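Ornithine decarboxylase (Entamoeba histolytica, PDB 4AIB) probably catalyses the pyridoxal 5'-phosphate-dependent decarboxylation of L-ornithine to putrescine, a step of polyamine biosynthesis, and works as a homodimer. Local coordinates at residues Lys38-Trp43 and Arg260-Asn265; Pro48-Cys53 and Phe254-Gly259; Glu94-Ser99 and Leu114-Thr119; Gly214-Leu219 and Pro249-Phe254. One frame throughout, in Å; residues are numbered along the deposited sequence.

In the fold
All four contacts lie in the pyridoxal-binding alpha/beta barrel. Contacts 1 and 2 are buried and adjoin: helix 33-46 leads into strand 50-55 and strand 253-256 into helix 260-264, and W43 of contact 1 reaches V50 O and the A256 and P258 side chains of contact 2. Contact 4 shares F254 with contact 2 but is partly buried, its centre about 26 Å from that of the chain, with R251 and R253 prominent. Contact 3, largely buried, brings together strands 96-98 and 118-121; R51 of contact 2 forms a salt bridge to its D95. Helix packing with one hydroxyl bond marks contact 1, backbone ladder bonds contact 2, and a single bridge each contacts 3 and 4.

Contact 1 of 4, residues Lys38-Trp43 and Arg260-Asn265; sequences KAVERW and RYMASN
Y261 extends its ring from helix 260-264 to the flank of segment 38-43 of helix 33-46, with CG anti to the backbone N (chi1 173°). Its hydroxyl donates to A39 O over 2.8 Å, in the carbonyl plane and on a lone pair. The same oxygen accepts W43 N in the helical ladder, so A39 O is gripped twice. R42, extended from CG to NE, runs past the phenol oxygen, its CD 3.5 Å from Y261 OH, before NE reaches E233 in a salt bridge. The two helix segments run roughly antiparallel and belong to the alpha/beta barrel of class-II decarboxylases: helix 33-46 leads into strand 50-55, whereas helix 260-264 follows strand 253-256. W43, also with CG anti to N, turns its six-membered ring obliquely to that of Y261, with CE3 3.6 Å from Y261 CE2 and the planes 57° apart. M262 crosses V40 at about a right angle. Its chain bends at chi2 (-70°), carrying SD to 4.0 Å from V40 CG2 and holding CE above the indole plane, out toward the rim. F232 stacks on the Y261 ring, and F226 meets W43 edge-to-face.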
loop_
_atom_site.group_PDB
_atom_site.type_symbol
_atom_site.label_atom_id
_atom_site.label_comp_id
_atom_site.label_asym_id
_atom_site.label_seq_id
_atom_site.Cartn_x
_atom_site.Cartn_y
_atom_site.Cartn_z
ATOM N N LYS A 38 -10.562 -25.742 9.686
ATOM C CA LYS A 38 -12.009 -25.645 9.881
ATOM C C LYS A 38 -12.707 -24.908 8.742
ATOM O O LYS A 38 -13.864 -25.188 8.438
ATOM C CB LYS A 38 -12.346 -24.993 11.225
ATOM C CG LYS A 38 -12.282 -25.950 12.404
ATOM C CD LYS A 38 -13.085 -25.429 13.584
ATOM C CE LYS A 38 -13.252 -26.501 14.649
ATOM N NZ LYS A 38 -14.190 -26.073 15.723
ATOM N N ALA A 39 -11.994 -23.970 8.120
ATOM C CA ALA A 39 -12.510 -23.228 6.971
ATOM C C ALA A 39 -12.549 -24.090 5.708
ATOM O O ALA A 39 -13.447 -23.941 4.876
ATOM C CB ALA A 39 -11.684 -21.972 6.735
ATOM N N VAL A 40 -11.571 -24.987 5.577
ATOM C CA VAL A 40 -11.468 -25.876 4.418
ATOM C C VAL A 40 -12.518 -26.990 4.473
ATOM O O VAL A 40 -13.227 -27.223 3.490
ATOM C CB VAL A 40 -10.043 -26.471 4.272
ATOM C CG1 VAL A 40 -9.979 -27.470 3.125
ATOM C CG2 VAL A 40 -9.023 -25.364 4.050
ATOM N N GLU A 41 -12.622 -27.664 5.618
ATOM C CA GLU A 41 -13.600 -28.744 5.792
ATOM C C GLU A 41 -15.046 -28.232 5.809
ATOM O O GLU A 41 -15.977 -28.990 5.540
ATOM C CB GLU A 41 -13.293 -29.593 7.037
ATOM C CG GLU A 41 -13.389 -28.863 8.370
ATOM C CD GLU A 41 -13.291 -29.800 9.563
ATOM O OE1 GLU A 41 -14.124 -30.727 9.668
ATOM O OE2 GLU A 41 -12.389 -29.602 10.406
ATOM N N ARG A 42 -15.216 -26.949 6.123
ATOM C CA ARG A 42 -16.513 -26.276 6.039
ATOM C C ARG A 42 -16.896 -26.056 4.575
ATOM O O ARG A 42 -18.064 -26.189 4.205
ATOM C CB ARG A 42 -16.463 -24.936 6.778
ATOM C CG ARG A 42 -17.792 -24.206 6.896
ATOM C CD ARG A 42 -17.575 -22.772 7.356
ATOM N NE ARG A 42 -18.832 -22.042 7.510
ATOM C CZ ARG A 42 -18.925 -20.739 7.766
ATOM N NH1 ARG A 42 -17.833 -19.996 7.898
ATOM N NH2 ARG A 42 -20.119 -20.175 7.889
ATOM N N TRP A 43 -15.900 -25.718 3.756
ATOM C CA TRP A 43 -16.091 -25.504 2.323
ATOM C C TRP A 43 -16.380 -26.793 1.602
ATOM O O TRP A 43 -17.302 -26.858 0.787
ATOM C CB TRP A 43 -14.864 -24.821 1.719
ATOM C CG TRP A 43 -14.969 -24.564 0.232
ATOM C CD1 TRP A 43 -14.864 -25.494 -0.802
ATOM C CD2 TRP A 43 -15.196 -23.277 -0.439
ATOM N NE1 TRP A 43 -15.014 -24.889 -2.023
ATOM C CE2 TRP A 43 -15.213 -23.563 -1.879
ATOM C CE3 TRP A 43 -15.381 -21.966 -0.009
ATOM C CZ2 TRP A 43 -15.408 -22.567 -2.825
ATOM C CZ3 TRP A 43 -15.577 -20.969 -0.974
ATOM C CH2 TRP A 43 -15.590 -21.266 -2.347
ATOM N N ARG A 260 -10.136 -14.100 0.734
ATOM C CA ARG A 260 -10.521 -13.548 2.036
ATOM C C ARG A 260 -11.135 -14.603 2.962
ATOM O O ARG A 260 -10.932 -14.565 4.177
ATOM C CB ARG A 260 -11.488 -12.371 1.844
ATOM C CG ARG A 260 -11.993 -11.737 3.133
ATOM C CD ARG A 260 -12.942 -10.580 2.860
ATOM N NE ARG A 260 -12.227 -9.345 2.543
ATOM C CZ ARG A 260 -11.841 -8.443 3.443
ATOM N NH1 ARG A 260 -12.097 -8.623 4.734
ATOM N NH2 ARG A 260 -11.195 -7.354 3.049
ATOM N N TYR A 261 -11.876 -15.541 2.375
ATOM C CA TYR A 261 -12.519 -16.623 3.120
ATOM C C TYR A 261 -11.507 -17.512 3.850
ATOM O O TYR A 261 -11.681 -17.820 5.030
ATOM C CB TYR A 261 -13.404 -17.459 2.184
ATOM C CG TYR A 261 -13.990 -18.704 2.817
ATOM C CD1 TYR A 261 -15.142 -18.637 3.598
ATOM C CD2 TYR A 261 -13.395 -19.952 2.626
ATOM C CE1 TYR A 261 -15.681 -19.777 4.179
ATOM C CE2 TYR A 261 -13.925 -21.096 3.202
ATOM C CZ TYR A 261 -15.067 -21.004 3.976
ATOM O OH TYR A 261 -15.595 -22.139 4.547
ATOM N N MET A 262 -10.451 -17.911 3.142
ATOM C CA MET A 262 -9.439 -18.817 3.686
ATOM C C MET A 262 -8.434 -18.106 4.592
ATOM O O MET A 262 -8.027 -18.647 5.622
ATOM C CB MET A 262 -8.698 -19.537 2.554
ATOM C CG MET A 262 -9.575 -20.395 1.652
ATOM S SD MET A 262 -10.215 -21.873 2.463
ATOM C CE MET A 262 -11.032 -22.686 1.094
ATOM N N ALA A 263 -8.046 -16.894 4.203
ATOM C CA ALA A 263 -6.970 -16.159 4.871
ATOM C C ALA A 263 -7.372 -15.488 6.187
ATOM O O ALA A 263 -6.518 -15.250 7.045
ATOM C CB ALA A 263 -6.365 -15.134 3.920
ATOM N N SER A 264 -8.663 -15.190 6.342
ATOM C CA SER A 264 -9.165 -14.444 7.501
ATOM C C SER A 264 -8.846 -15.118 8.835
ATOM O O SER A 264 -8.155 -14.545 9.675
ATOM C CB SER A 264 -10.673 -14.191 7.379
ATOM O OG SER A 264 -11.405 -15.405 7.410
ATOM N N ASN A 265 -9.333 -16.341 9.015
ATOM C CA ASN A 265 -9.181 -17.052 10.282
ATOM C C ASN A 265 -7.815 -17.717 10.457
ATOM O O ASN A 265 -7.593 -18.445 11.427
ATOM C CB ASN A 265 -10.309 -18.077 10.449
ATOM C CG ASN A 265 -11.688 -17.465 10.276
ATOM O OD1 ASN A 265 -11.979 -16.391 10.804
ATOM N ND2 ASN A 265 -12.547 -18.152 9.532
#

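Contact 2 of 4, residues Pro48-Cys53 and Phe254-Gly259; sequences PTVRPC and FIAEPG
V50 has CG1 anti to its backbone N (chi1 -176°), which sends this methyl to A256 CB at 3.8 Å while CG2 turns to F254 CB. On the other face of the sheet, I255 holds CG1 in the crowded position between N and the carbonyl carbon (chi1 55°). Its CG2 thereby lies 3.9 Å from C53 SG, which is itself anti to the carbonyl carbon (chi1 -60°). Between these two layers of side chains the strands run parallel. R51 N donates to F254 O at 3.0 Å, in the carbonyl plane, and R51 O takes A256 N at 3.1 Å from above its plane. C53 N then bonds to A256 O at 2.8 Å, again out of plane. R51 thus uses both its N-H and its carbonyl toward the one neighbouring strand, as in a regular parallel ladder. Past the strand end, P258 CG rests 3.9 Å from P52 CB. In the barrel this is the seam between the first and last barrel strands in chain order, the place where the alpha/beta ring closes. Strand 74-77 flanks strand 50-55, strand 219-221 flanks strand 253-256, and W43 of helix 33-46 lies against P52, A256 and P258.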
loop_
_atom_site.group_PDB
_atom_site.type_symbol
_atom_site.label_atom_id
_atom_site.label_comp_id
_atom_site.label_asym_id
_atom_site.label_seq_id
_atom_site.Cartn_x
_atom_site.Cartn_y
_atom_site.Cartn_z
ATOM N N PRO A 48 -19.407 -29.452 -2.345
ATOM C CA PRO A 48 -18.659 -30.652 -2.725
ATOM C C PRO A 48 -18.200 -30.661 -4.185
ATOM O O PRO A 48 -17.140 -31.212 -4.486
ATOM C CB PRO A 48 -19.667 -31.790 -2.484
ATOM C CG PRO A 48 -20.763 -31.195 -1.664
ATOM C CD PRO A 48 -20.822 -29.763 -2.088
ATOM N N THR A 49 -18.986 -30.055 -5.074
ATOM C CA THR A 49 -18.690 -30.084 -6.510
ATOM C C THR A 49 -17.776 -28.944 -6.977
ATOM O O THR A 49 -17.297 -28.954 -8.116
ATOM C CB THR A 49 -19.977 -30.102 -7.367
ATOM O OG1 THR A 49 -20.799 -28.976 -7.035
ATOM C CG2 THR A 49 -20.762 -31.392 -7.141
ATOM N N VAL A 50 -17.535 -27.972 -6.099
ATOM C CA VAL A 50 -16.668 -26.837 -6.423
ATOM C C VAL A 50 -15.375 -26.884 -5.606
ATOM O O VAL A 50 -15.388 -26.694 -4.387
ATOM C CB VAL A 50 -17.386 -25.479 -6.226
ATOM C CG1 VAL A 50 -16.492 -24.329 -6.668
ATOM C CG2 VAL A 50 -18.699 -25.446 -6.995
ATOM N N ARG A 51 -14.263 -27.144 -6.294
ATOM C CA ARG A 51 -12.946 -27.201 -5.664
ATOM C C ARG A 51 -12.375 -25.793 -5.479
ATOM O O ARG A 51 -12.311 -25.021 -6.440
ATOM C CB ARG A 51 -11.986 -28.060 -6.494
ATOM C CG ARG A 51 -10.619 -28.255 -5.854
ATOM C CD ARG A 51 -9.601 -28.800 -6.839
ATOM N NE ARG A 51 -8.246 -28.740 -6.291
ATOM C CZ ARG A 51 -7.160 -29.218 -6.894
ATOM N NH1 ARG A 51 -7.249 -29.804 -8.082
ATOM N NH2 ARG A 51 -5.977 -29.109 -6.304
ATOM N N PRO A 52 -11.954 -25.458 -4.243
ATOM C CA PRO A 52 -11.416 -24.127 -3.969
ATOM C C PRO A 52 -9.965 -23.958 -4.422
ATOM O O PRO A 52 -9.104 -24.776 -4.091
ATOM C CB PRO A 52 -11.525 -24.012 -2.447
ATOM C CG PRO A 52 -11.440 -25.415 -1.953
ATOM C CD PRO A 52 -12.006 -26.299 -3.030
ATOM N N CYS A 53 -9.712 -22.903 -5.190
ATOM C CA CYS A 53 -8.357 -22.533 -5.575
ATOM C C CYS A 53 -7.998 -21.217 -4.900
ATOM O O CYS A 53 -8.509 -20.158 -5.271
ATOM C CB CYS A 53 -8.227 -22.423 -7.097
ATOM S SG CYS A 53 -8.604 -23.952 -7.986
ATOM N N PHE A 254 -15.902 -27.600 -11.712
ATOM C CA PHE A 254 -16.107 -26.279 -11.123
ATOM C C PHE A 254 -15.042 -25.909 -10.098
ATOM O O PHE A 254 -14.770 -26.665 -9.162
ATOM C CB PHE A 254 -17.505 -26.184 -10.500
ATOM C CG PHE A 254 -18.621 -26.455 -11.469
ATOM C CD1 PHE A 254 -19.117 -25.441 -12.281
ATOM C CD2 PHE A 254 -19.177 -27.725 -11.574
ATOM C CE1 PHE A 254 -20.141 -25.687 -13.182
ATOM C CE2 PHE A 254 -20.204 -27.979 -12.472
ATOM C CZ PHE A 254 -20.687 -26.959 -13.275
ATOM N N ILE A 255 -14.436 -24.742 -10.292
ATOM C CA ILE A 255 -13.464 -24.206 -9.342
ATOM C C ILE A 255 -13.870 -22.811 -8.867
ATOM O O ILE A 255 -14.673 -22.135 -9.515
ATOM C CB ILE A 255 -12.022 -24.187 -9.908
ATOM C CG1 ILE A 255 -11.957 -23.433 -11.245
ATOM C CG2 ILE A 255 -11.480 -25.608 -10.037
ATOM C CD1 ILE A 255 -10.556 -23.052 -11.677
ATOM N N ALA A 256 -13.324 -22.404 -7.723
ATOM C CA ALA A 256 -13.562 -21.077 -7.165
ATOM C C ALA A 256 -12.236 -20.413 -6.808
ATOM O O ALA A 256 -11.199 -21.077 -6.773
ATOM C CB ALA A 256 -14.459 -21.170 -5.941
ATOM N N GLU A 257 -12.274 -19.109 -6.540
ATOM C CA GLU A 257 -11.075 -18.355 -6.167
ATOM C C GLU A 257 -11.215 -17.662 -4.800
ATOM O O GLU A 257 -11.101 -16.435 -4.716
ATOM C CB GLU A 257 -10.730 -17.324 -7.252
ATOM C CG GLU A 257 -10.359 -17.903 -8.611
ATOM C CD GLU A 257 -10.219 -16.838 -9.691
ATOM O OE1 GLU A 257 -10.507 -15.653 -9.413
ATOM O OE2 GLU A 257 -9.820 -17.182 -10.825
ATOM N N PRO A 258 -11.443 -18.441 -3.721
ATOM C CA PRO A 258 -11.650 -17.789 -2.431
ATOM C C PRO A 258 -10.335 -17.380 -1.766
ATOM O O PRO A 258 -9.459 -18.219 -1.538
ATOM C CB PRO A 258 -12.374 -18.859 -1.606
ATOM C CG PRO A 258 -12.045 -20.166 -2.255
ATOM C CD PRO A 258 -11.395 -19.910 -3.586
ATOM N N GLY A 259 -10.206 -16.088 -1.476
ATOM C CA GLY A 259 -9.011 -15.547 -0.836
ATOM C C GLY A 259 -9.283 -15.114 0.590
ATOM O O GLY A 259 -8.736 -15.688 1.535
#

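Contact 3 of 4, residues Glu94-Ser99 and Leu114-Thr119; sequences EDITYS and LGINHT
The H118 imidazole has the carbonyl oxygens E94 O and I96 O at its edge, in the plane of the ring. E94 bends at chi2 (-70°) so that its carboxylate crosses the ring at 85°, with OE1 3.5 Å from H118 NE2. The Y98 ring, whose CG is anti to the backbone N, packs toward I83 of helix 80-88 and Q107 of helix 105-114, while Y98 CB rests 3.9 Å from I116 CG2. I96 and I116 cross at about a right angle, their CD1 atoms 3.9 Å apart. Strands 96-98 and 118-121 follow each other in the barrel through helix 105-114, and they meet in a single bridge. Y98 N donates to H118 O at 2.7 Å, in the carbonyl plane. T119 OG1, anti to its backbone N (chi1 -172°), donates to Y98 O at 2.9 Å, so Y98, the centre of an inverse gamma turn, bonds to segment 114-119 through both its N-H and its carbonyl. Where the strands diverge, a water donates to I96 O and accepts N117 N at 2.7 Å. H118 ND1 is hydrogen-bonded to D180, and this acid, with the carboxylate of E94 near NE2, would be expected to raise the imidazole's proton affinity.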
loop_
_atom_site.group_PDB
_atom_site.type_symbol
_atom_site.label_atom_id
_atom_site.label_comp_id
_atom_site.label_asym_id
_atom_site.label_seq_id
_atom_site.Cartn_x
_atom_site.Cartn_y
_atom_site.Cartn_z
ATOM N N GLU A 94 -0.417 -28.176 -12.656
ATOM C CA GLU A 94 -1.787 -28.406 -13.127
ATOM C C GLU A 94 -2.834 -27.845 -12.163
ATOM O O GLU A 94 -3.924 -27.450 -12.581
ATOM C CB GLU A 94 -2.040 -29.898 -13.372
ATOM C CG GLU A 94 -1.365 -30.461 -14.617
ATOM C CD GLU A 94 -1.977 -29.958 -15.916
ATOM O OE1 GLU A 94 -3.219 -29.838 -15.997
ATOM O OE2 GLU A 94 -1.210 -29.690 -16.866
ATOM N N ASP A 95 -2.491 -27.815 -10.877
ATOM C CA ASP A 95 -3.371 -27.267 -9.845
ATOM C C ASP A 95 -3.404 -25.737 -9.870
ATOM O O ASP A 95 -4.278 -25.119 -9.257
ATOM C CB ASP A 95 -2.942 -27.759 -8.458
ATOM C CG ASP A 95 -3.035 -29.270 -8.315
ATOM O OD1 ASP A 95 -4.031 -29.862 -8.786
ATOM O OD2 ASP A 95 -2.112 -29.865 -7.718
ATOM N N ILE A 96 -2.452 -25.140 -10.584
ATOM C CA ILE A 96 -2.319 -23.686 -10.669
ATOM C C ILE A 96 -3.127 -23.119 -11.839
ATOM O O ILE A 96 -3.161 -23.701 -12.925
ATOM C CB ILE A 96 -0.835 -23.268 -10.810
ATOM C CG1 ILE A 96 0.000 -23.849 -9.662
ATOM C CG2 ILE A 96 -0.695 -21.750 -10.861
ATOM C CD1 ILE A 96 1.498 -23.777 -9.880
ATOM N N THR A 97 -3.785 -21.987 -11.602
ATOM C CA THR A 97 -4.436 -21.232 -12.672
ATOM C C THR A 97 -3.914 -19.789 -12.717
ATOM O O THR A 97 -4.083 -19.021 -11.769
ATOM C CB THR A 97 -5.985 -21.293 -12.596
ATOM O OG1 THR A 97 -6.552 -20.353 -13.518
ATOM C CG2 THR A 97 -6.499 -20.994 -11.187
ATOM N N TYR A 98 -3.263 -19.438 -13.822
ATOM C CA TYR A 98 -2.679 -18.110 -13.991
ATOM C C TYR A 98 -3.770 -17.072 -14.254
ATOM O O TYR A 98 -4.043 -16.711 -15.402
ATOM C CB TYR A 98 -1.625 -18.128 -15.107
ATOM C CG TYR A 98 -0.736 -16.901 -15.189
ATOM C CD1 TYR A 98 -0.698 -15.960 -14.156
ATOM C CD2 TYR A 98 0.096 -16.701 -16.288
ATOM C CE1 TYR A 98 0.123 -14.846 -14.232
ATOM C CE2 TYR A 98 0.924 -15.592 -16.370
ATOM C CZ TYR A 98 0.932 -14.668 -15.342
ATOM O OH TYR A 98 1.750 -13.565 -15.416
ATOM N N SER A 99 -4.389 -16.604 -13.172
ATOM C CA SER A 99 -5.497 -15.655 -13.244
ATOM C C SER A 99 -5.011 -14.214 -13.387
ATOM O O SER A 99 -4.990 -13.446 -12.421
ATOM C CB SER A 99 -6.413 -15.795 -12.023
ATOM O OG SER A 99 -5.726 -15.480 -10.825
ATOM N N LEU A 114 7.638 -23.111 -17.191
ATOM C CA LEU A 114 7.485 -23.668 -15.849
ATOM C C LEU A 114 6.426 -24.766 -15.789
ATOM O O LEU A 114 6.415 -25.570 -14.856
ATOM C CB LEU A 114 7.188 -22.559 -14.833
ATOM C CG LEU A 114 8.336 -22.061 -13.942
ATOM C CD1 LEU A 114 9.673 -21.974 -14.669
ATOM C CD2 LEU A 114 7.975 -20.717 -13.326
ATOM N N GLY A 115 5.546 -24.796 -16.787
ATOM C CA GLY A 115 4.548 -25.857 -16.911
ATOM C C GLY A 115 3.113 -25.420 -16.686
ATOM O O GLY A 115 2.218 -26.261 -16.574
ATOM N N ILE A 116 2.892 -24.107 -16.621
ATOM C CA ILE A 116 1.553 -23.546 -16.431
ATOM C C ILE A 116 0.727 -23.725 -17.704
ATOM O O ILE A 116 1.199 -23.438 -18.806
ATOM C CB ILE A 116 1.606 -22.054 -16.009
ATOM C CG1 ILE A 116 2.464 -21.869 -14.744
ATOM C CG2 ILE A 116 0.206 -21.477 -15.820
ATOM C CD1 ILE A 116 2.029 -22.680 -13.535
ATOM N N ASN A 117 -0.503 -24.204 -17.533
ATOM C CA ASN A 117 -1.356 -24.600 -18.649
ATOM C C ASN A 117 -2.751 -23.957 -18.627
ATOM O O ASN A 117 -3.558 -24.177 -19.535
ATOM C CB ASN A 117 -1.478 -26.128 -18.678
ATOM C CG ASN A 117 -1.905 -26.659 -20.033
ATOM O OD1 ASN A 117 -1.306 -26.337 -21.060
ATOM N ND2 ASN A 117 -2.942 -27.489 -20.041
ATOM N N HIS A 118 -3.031 -23.166 -17.593
ATOM C CA HIS A 118 -4.346 -22.540 -17.444
ATOM C C HIS A 118 -4.257 -21.067 -17.156
ATOM O O HIS A 118 -3.596 -20.649 -16.203
ATOM C CB HIS A 118 -5.164 -23.254 -16.370
ATOM C CG HIS A 118 -5.284 -24.747 -16.584
ATOM N ND1 HIS A 118 -5.860 -25.277 -17.678
ATOM C CD2 HIS A 118 -4.880 -25.821 -15.793
ATOM C CE1 HIS A 118 -5.825 -26.619 -17.598
ATOM N NE2 HIS A 118 -5.226 -26.951 -16.443
ATOM N N THR A 119 -4.927 -20.268 -17.986
ATOM C CA THR A 119 -4.932 -18.809 -17.843
ATOM C C THR A 119 -6.280 -18.188 -18.237
ATOM O O THR A 119 -7.157 -18.876 -18.759
ATOM C CB THR A 119 -3.776 -18.152 -18.636
ATOM O OG1 THR A 119 -3.702 -16.760 -18.310
ATOM C CG2 THR A 119 -3.976 -18.313 -20.140
HETATM O O HOH W 1 -1.858 -24.703 -15.308
#

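Contact 4 of 4, residues Gly214-Leu219 and Pro249-Phe254; sequences GMKPYL and PERTRF
R251 leaves its CB with CG in the crowded position between the backbone N and carbonyl carbon (chi1 45°), and the chain then runs extended to NE. CD passes 4.4 Å from Y218 CB. NE comes beside K216 CD and CB, and CZ lies near K216 CA, which sits 3.6 Å above one guanidinium face; P249 CB is over the opposite face. At the tip, NH2 touches K216 CD at 3.4 Å and makes a salt bridge to E211, while NH1 reaches P217 O with an angle too poor for a hydrogen bond. The ammonium of K216 stays 5.7 Å from R251 NH2, two like charges whose repulsion E211 may offset. The backbones are joined by one nearly straight bond, R253 N to Y218 O at 2.6 Å (172°), and L219 bridges R253 in parallel. P249 to T252 is a type I turn, with P249 O accepting both T252 N and T252 OG1. R253 folds back at chi2 (-68°), and its NH1 binds E250 O and T252 O. G214 closes a Schellman motif after helix 194-212. The contact thus lies where strands 219-221 and 253-256 begin, with P217 and P249 against helix 194-212, and M215 against helix 164-174 and strand 179-184.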
loop_
_atom_site.group_PDB
_atom_site.type_symbol
_atom_site.label_atom_id
_atom_site.label_comp_id
_atom_site.label_asym_id
_atom_site.label_seq_id
_atom_site.Cartn_x
_atom_site.Cartn_y
_atom_site.Cartn_z
ATOM N N GLY A 214 -17.505 -25.314 -31.712
ATOM C CA GLY A 214 -16.729 -26.545 -31.830
ATOM C C GLY A 214 -15.740 -26.730 -30.695
ATOM O O GLY A 214 -14.827 -27.553 -30.787
ATOM N N MET A 215 -15.926 -25.960 -29.625
ATOM C CA MET A 215 -15.056 -26.019 -28.453
ATOM C C MET A 215 -15.668 -26.893 -27.363
ATOM O O MET A 215 -16.889 -27.054 -27.297
ATOM C CB MET A 215 -14.799 -24.615 -27.903
ATOM C CG MET A 215 -14.061 -23.688 -28.855
ATOM S SD MET A 215 -14.308 -21.956 -28.423
ATOM C CE MET A 215 -13.153 -21.163 -29.534
ATOM N N LYS A 216 -14.810 -27.451 -26.513
ATOM C CA LYS A 216 -15.244 -28.270 -25.385
ATOM C C LYS A 216 -14.802 -27.627 -24.063
ATOM O O LYS A 216 -13.733 -27.952 -23.538
ATOM C CB LYS A 216 -14.697 -29.702 -25.509
ATOM C CG LYS A 216 -15.071 -30.428 -26.797
ATOM C CD LYS A 216 -16.460 -31.048 -26.728
ATOM C CE LYS A 216 -16.923 -31.558 -28.086
ATOM N NZ LYS A 216 -16.153 -32.743 -28.555
ATOM N N PRO A 217 -15.619 -26.698 -23.525
ATOM C CA PRO A 217 -15.281 -26.017 -22.277
ATOM C C PRO A 217 -15.632 -26.870 -21.061
ATOM O O PRO A 217 -16.804 -27.182 -20.841
ATOM C CB PRO A 217 -16.153 -24.748 -22.314
ATOM C CG PRO A 217 -16.906 -24.785 -23.610
ATOM C CD PRO A 217 -16.893 -26.208 -24.070
ATOM N N TYR A 218 -14.619 -27.235 -20.280
ATOM C CA TYR A 218 -14.802 -28.155 -19.157
ATOM C C TYR A 218 -14.593 -27.504 -17.784
ATOM O O TYR A 218 -14.698 -28.173 -16.755
ATOM C CB TYR A 218 -13.877 -29.372 -19.316
ATOM C CG TYR A 218 -12.418 -29.101 -19.000
ATOM C CD1 TYR A 218 -11.578 -28.502 -19.940
ATOM C CD2 TYR A 218 -11.879 -29.446 -17.760
ATOM C CE1 TYR A 218 -10.245 -28.252 -19.651
ATOM C CE2 TYR A 218 -10.549 -29.199 -17.462
ATOM C CZ TYR A 218 -9.737 -28.603 -18.411
ATOM O OH TYR A 218 -8.416 -28.359 -18.117
ATOM N N LEU A 219 -14.300 -26.207 -17.768
ATOM C CA LEU A 219 -13.969 -25.529 -16.519
ATOM C C LEU A 219 -14.775 -24.251 -16.306
ATOM O O LEU A 219 -14.812 -23.377 -17.171
ATOM C CB LEU A 219 -12.464 -25.239 -16.453
ATOM C CG LEU A 219 -11.826 -24.898 -15.101
ATOM C CD1 LEU A 219 -11.940 -26.053 -14.117
ATOM C CD2 LEU A 219 -10.369 -24.512 -15.298
ATOM N N PRO A 249 -22.666 -29.628 -19.030
ATOM C CA PRO A 249 -22.160 -30.857 -19.650
ATOM C C PRO A 249 -21.455 -31.793 -18.665
ATOM O O PRO A 249 -20.832 -31.338 -17.703
ATOM C CB PRO A 249 -21.170 -30.335 -20.690
ATOM C CG PRO A 249 -21.734 -29.018 -21.093
ATOM C CD PRO A 249 -22.369 -28.440 -19.858
ATOM N N GLU A 250 -21.558 -33.094 -18.924
ATOM C CA GLU A 250 -21.046 -34.130 -18.024
ATOM C C GLU A 250 -19.557 -33.970 -17.696
ATOM O O GLU A 250 -19.126 -34.289 -16.589
ATOM C CB GLU A 250 -21.324 -35.518 -18.614
ATOM C CG GLU A 250 -21.505 -36.627 -17.587
ATOM C CD GLU A 250 -20.200 -37.304 -17.202
ATOM O OE1 GLU A 250 -19.431 -37.693 -18.110
ATOM O OE2 GLU A 250 -19.949 -37.456 -15.987
ATOM N N ARG A 251 -18.791 -33.454 -18.655
ATOM C CA ARG A 251 -17.341 -33.285 -18.512
ATOM C C ARG A 251 -16.912 -32.073 -17.673
ATOM O O ARG A 251 -15.764 -32.012 -17.225
ATOM C CB ARG A 251 -16.669 -33.218 -19.892
ATOM C CG ARG A 251 -17.377 -32.317 -20.893
ATOM C CD ARG A 251 -16.426 -31.783 -21.953
ATOM N NE ARG A 251 -17.142 -31.254 -23.116
ATOM C CZ ARG A 251 -17.726 -30.058 -23.173
ATOM N NH1 ARG A 251 -17.697 -29.239 -22.132
ATOM N NH2 ARG A 251 -18.350 -29.681 -24.281
ATOM N N THR A 252 -17.826 -31.127 -17.463
ATOM C CA THR A 252 -17.500 -29.846 -16.816
ATOM C C THR A 252 -17.164 -29.960 -15.329
ATOM O O THR A 252 -17.856 -30.646 -14.575
ATOM C CB THR A 252 -18.630 -28.806 -16.975
ATOM O OG1 THR A 252 -19.849 -29.340 -16.444
ATOM C CG2 THR A 252 -18.830 -28.433 -18.436
ATOM N N ARG A 253 -16.102 -29.266 -14.925
ATOM C CA ARG A 253 -15.678 -29.200 -13.528
ATOM C C ARG A 253 -15.730 -27.759 -13.022
ATOM O O ARG A 253 -15.611 -26.811 -13.805
ATOM C CB ARG A 253 -14.268 -29.780 -13.357
ATOM C CG ARG A 253 -14.122 -31.240 -13.770
ATOM C CD ARG A 253 -14.873 -32.181 -12.838
ATOM N NE ARG A 253 -14.936 -33.544 -13.366
ATOM C CZ ARG A 253 -15.924 -34.022 -14.119
ATOM N NH1 ARG A 253 -16.958 -33.257 -14.448
ATOM N NH2 ARG A 253 -15.880 -35.277 -14.545
ATOM N N PHE A 254 -15.902 -27.600 -11.712
ATOM C CA PHE A 254 -16.107 -26.279 -11.123
ATOM C C PHE A 254 -15.042 -25.909 -10.098
ATOM O O PHE A 254 -14.770 -26.665 -9.162
ATOM C CB PHE A 254 -17.505 -26.184 -10.500
ATOM C CG PHE A 254 -18.621 -26.455 -11.469
ATOM C CD1 PHE A 254 -19.117 -25.441 -12.281
ATOM C CD2 PHE A 254 -19.177 -27.725 -11.574
ATOM C CE1 PHE A 254 -20.141 -25.687 -13.182
ATOM C CE2 PHE A 254 -20.204 -27.979 -12.472
ATOM C CZ PHE A 254 -20.687 -26.959 -13.275
#